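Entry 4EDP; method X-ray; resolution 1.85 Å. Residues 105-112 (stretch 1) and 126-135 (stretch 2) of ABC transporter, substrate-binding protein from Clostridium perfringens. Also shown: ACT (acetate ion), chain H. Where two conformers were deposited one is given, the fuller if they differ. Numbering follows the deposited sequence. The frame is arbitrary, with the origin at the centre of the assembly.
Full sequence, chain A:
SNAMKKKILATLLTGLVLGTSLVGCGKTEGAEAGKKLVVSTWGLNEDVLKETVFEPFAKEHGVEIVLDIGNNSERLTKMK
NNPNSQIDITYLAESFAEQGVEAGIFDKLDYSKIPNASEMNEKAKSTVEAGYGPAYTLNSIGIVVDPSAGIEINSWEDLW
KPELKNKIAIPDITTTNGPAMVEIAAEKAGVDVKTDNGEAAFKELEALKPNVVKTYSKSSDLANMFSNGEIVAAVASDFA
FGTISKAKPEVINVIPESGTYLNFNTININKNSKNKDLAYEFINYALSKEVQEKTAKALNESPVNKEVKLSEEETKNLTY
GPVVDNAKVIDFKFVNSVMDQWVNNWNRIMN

Stretch 1, residues 105-112: IFDKLDYS
Stretch 2 (126-135) STVEAGYGPA

Stretch 1 is largely extended from Phe106 (phi/psi -116/149) through Leu109 (-88/144) and turns into a 3-10 segment that begins at Tyr111 (-68/-6) and continues beyond Ser112. Stretch 2 opens within a helix that begins earlier; Ser126 O accepts a hydrogen bond from Ala130 N (3.1 Å). Gly131 ends the helical run with positive phi (98/-11), a conformation in which a CB would jam against the preceding carbonyl O. Tyr132 (-103/-147) and Gly133 (-59/137) then lead to Pro134. The closest CA atoms across the stretches are those of Lys108 and Tyr132, 4.7 Å apart; the CA atoms of Tyr111 and Val128 lie 8.0 Å apart, so Lys108-Tyr111 runs roughly opposite to Val128-Tyr132.

Past the helix, the carbonyls of Gly131 and Tyr132 both accept hydrogen bonds from stretch 1. Leu109 N donates to Gly131 O (2.9 Å, 152°), and a water donates to both Leu109 O and Gly131 O, at 2.8 Å each. Tyr111 (chi1 -82°, chi2 88°) points toward stretch 2, and its OH donates to Tyr132 O at 2.6 Å. The ring lies against Val128, whose CG1 (chi1 t) sits 3.7 Å from the Tyr111 ring centroid, 6° off the normal, a CH-pi contact over the face. Pro134 CB meets the ring edge, 3.4 Å from Tyr111 OH.

Leu109 (m, t) brings CD1 to 3.9 Å from Pro134 CD, adding an apolar contact. Tyr132 (chi1 -65°, chi2 82°) starts away from stretch 1, but its ring returns alongside the Lys108 backbone: Lys108 CA lies 4.1 Å from the Tyr132 ring centroid in an off-centre CH-pi contact, and Lys108 CB covers one face. Phe106 O approaches the edge, 3.6 Å from Tyr132 CE2. Beyond the ring, Tyr132 OH donates to acetate O (2.6 Å). The Lys108 side chain extends t, t, t, p, with CG 3.4 Å from Gly131 O.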

# COMPACT_ATOMS: atom_id res chain seq x y z
N ILE A 105 -12.30 13.66 10.59
CA ILE A 105 -12.90 13.96 9.29
C ILE A 105 -13.82 12.90 8.72
O ILE A 105 -14.68 13.20 7.89
CB ILE A 105 -11.80 14.13 8.22
CG1 ILE A 105 -10.76 15.14 8.70
CG2 ILE A 105 -12.40 14.53 6.87
CD1 ILE A 105 -11.35 16.46 9.10
N PHE A 106 -13.64 11.66 9.17
CA PHE A 106 -14.37 10.52 8.62
C PHE A 106 -15.29 9.83 9.62
O PHE A 106 -15.01 9.77 10.81
CB PHE A 106 -13.39 9.46 8.10
CG PHE A 106 -12.40 9.98 7.09
CD1 PHE A 106 -12.81 10.76 6.03
CD2 PHE A 106 -11.07 9.59 7.15
CE1 PHE A 106 -11.90 11.22 5.09
CE2 PHE A 106 -10.15 10.04 6.20
CZ PHE A 106 -10.57 10.85 5.17
N ASP A 107 -16.38 9.27 9.11
CA ASP A 107 -17.30 8.56 9.97
C ASP A 107 -16.90 7.13 10.30
O ASP A 107 -16.34 6.43 9.45
CB ASP A 107 -18.65 8.36 9.25
CG ASP A 107 -19.62 9.50 9.42
OD1 ASP A 107 -19.33 10.49 10.14
OD2 ASP A 107 -20.72 9.36 8.85
N LYS A 108 -17.19 6.70 11.52
CA LYS A 108 -16.98 5.30 11.90
C LYS A 108 -18.15 4.64 11.15
O LYS A 108 -19.29 5.07 11.30
CB LYS A 108 -17.07 5.10 13.41
CG LYS A 108 -16.72 3.68 13.89
CD LYS A 108 -16.95 3.55 15.39
CE LYS A 108 -16.65 2.15 15.92
NZ LYS A 108 -15.20 1.83 15.87
N LEU A 109 -17.87 3.62 10.35
CA LEU A 109 -18.90 3.03 9.49
C LEU A 109 -19.79 1.93 10.04
O LEU A 109 -19.35 1.10 10.82
CB LEU A 109 -18.25 2.53 8.22
CG LEU A 109 -17.46 3.55 7.38
CD1 LEU A 109 -16.96 2.86 6.11
CD2 LEU A 109 -18.32 4.78 7.04
N ASP A 110 -21.04 1.96 9.61
CA ASP A 110 -22.02 0.94 9.97
C ASP A 110 -21.88 -0.12 8.89
O ASP A 110 -22.43 0.01 7.81
CB ASP A 110 -23.41 1.53 10.01
CG ASP A 110 -24.47 0.50 10.30
OD1 ASP A 110 -24.14 -0.70 10.44
OD2 ASP A 110 -25.65 0.90 10.38
N TYR A 111 -21.12 -1.17 9.19
CA TYR A 111 -20.90 -2.22 8.22
C TYR A 111 -22.13 -3.06 7.88
O TYR A 111 -22.07 -3.89 6.96
CB TYR A 111 -19.68 -3.10 8.60
CG TYR A 111 -18.37 -2.46 8.19
CD1 TYR A 111 -17.70 -1.57 9.02
CD2 TYR A 111 -17.85 -2.69 6.92
CE1 TYR A 111 -16.52 -0.96 8.61
CE2 TYR A 111 -16.68 -2.12 6.52
CZ TYR A 111 -16.02 -1.24 7.35
OH TYR A 111 -14.83 -0.69 6.91
N SER A 112 -23.24 -2.85 8.58
CA SER A 112 -24.46 -3.57 8.23
C SER A 112 -24.95 -3.05 6.86
O SER A 112 -25.77 -3.70 6.20
CB SER A 112 -25.56 -3.41 9.30
OG SER A 112 -26.11 -2.11 9.34
N SER A 126 -8.67 -6.50 8.46
CA SER A 126 -8.09 -5.70 9.54
C SER A 126 -8.61 -4.24 9.45
O SER A 126 -8.77 -3.57 10.48
CB SER A 126 -6.56 -5.74 9.47
OG SER A 126 -6.09 -5.15 8.27
N THR A 127 -8.87 -3.72 8.25
CA THR A 127 -9.39 -2.36 8.13
C THR A 127 -10.85 -2.29 8.58
O THR A 127 -11.29 -1.27 9.06
CB THR A 127 -9.22 -1.80 6.69
OG1 THR A 127 -9.96 -2.58 5.77
CG2 THR A 127 -7.74 -1.84 6.30
N VAL A 128 -11.62 -3.36 8.36
CA VAL A 128 -13.01 -3.40 8.81
C VAL A 128 -13.04 -3.39 10.36
O VAL A 128 -13.83 -2.66 10.99
CB VAL A 128 -13.72 -4.65 8.28
CG1 VAL A 128 -15.15 -4.74 8.82
CG2 VAL A 128 -13.73 -4.65 6.74
N GLU A 129 -12.17 -4.19 10.96
CA GLU A 129 -12.08 -4.27 12.41
C GLU A 129 -11.70 -2.90 13.00
O GLU A 129 -12.12 -2.57 14.11
CB GLU A 129 -11.09 -5.37 12.82
CG GLU A 129 -10.90 -5.49 14.32
CD GLU A 129 -9.98 -6.62 14.75
OE1 GLU A 129 -9.78 -7.58 13.98
OE2 GLU A 129 -9.46 -6.54 15.88
N ALA A 130 -10.92 -2.12 12.26
CA ALA A 130 -10.50 -0.78 12.71
C ALA A 130 -11.71 0.14 12.81
O ALA A 130 -11.73 1.08 13.62
CB ALA A 130 -9.40 -0.20 11.83
N GLY A 131 -12.72 -0.13 11.99
CA GLY A 131 -14.00 0.56 12.09
C GLY A 131 -14.31 1.72 11.18
O GLY A 131 -15.45 2.18 11.14
N TYR A 132 -13.30 2.22 10.47
CA TYR A 132 -13.51 3.30 9.53
C TYR A 132 -13.52 2.73 8.09
O TYR A 132 -14.00 1.62 7.88
CB TYR A 132 -12.48 4.42 9.77
CG TYR A 132 -12.70 5.07 11.12
CD1 TYR A 132 -12.19 4.50 12.28
CD2 TYR A 132 -13.43 6.25 11.24
CE1 TYR A 132 -12.41 5.08 13.52
CE2 TYR A 132 -13.65 6.83 12.47
CZ TYR A 132 -13.13 6.24 13.61
OH TYR A 132 -13.34 6.82 14.85
N GLY A 133 -13.03 3.49 7.12
CA GLY A 133 -13.06 3.06 5.75
C GLY A 133 -12.34 1.77 5.45
O GLY A 133 -11.24 1.56 5.92
N PRO A 134 -12.96 0.90 4.64
CA PRO A 134 -12.30 -0.37 4.34
C PRO A 134 -11.29 -0.29 3.21
O PRO A 134 -11.35 0.62 2.36
CB PRO A 134 -13.47 -1.25 3.86
CG PRO A 134 -14.41 -0.29 3.21
CD PRO A 134 -14.27 1.02 3.98
N ALA A 135 -10.34 -1.23 3.21
CA ALA A 135 -9.42 -1.34 2.08
C ALA A 135 -10.23 -1.80 0.87
O ALA A 135 -11.06 -2.68 1.02
CB ALA A 135 -8.35 -2.39 2.34
C ACT H . -13.50 10.18 15.25
O ACT H . -14.27 9.28 14.85
OXT ACT H . -14.02 11.31 15.35
CH3 ACT H . -12.06 9.92 15.61
O HOH W 1 -17.20 0.53 12.56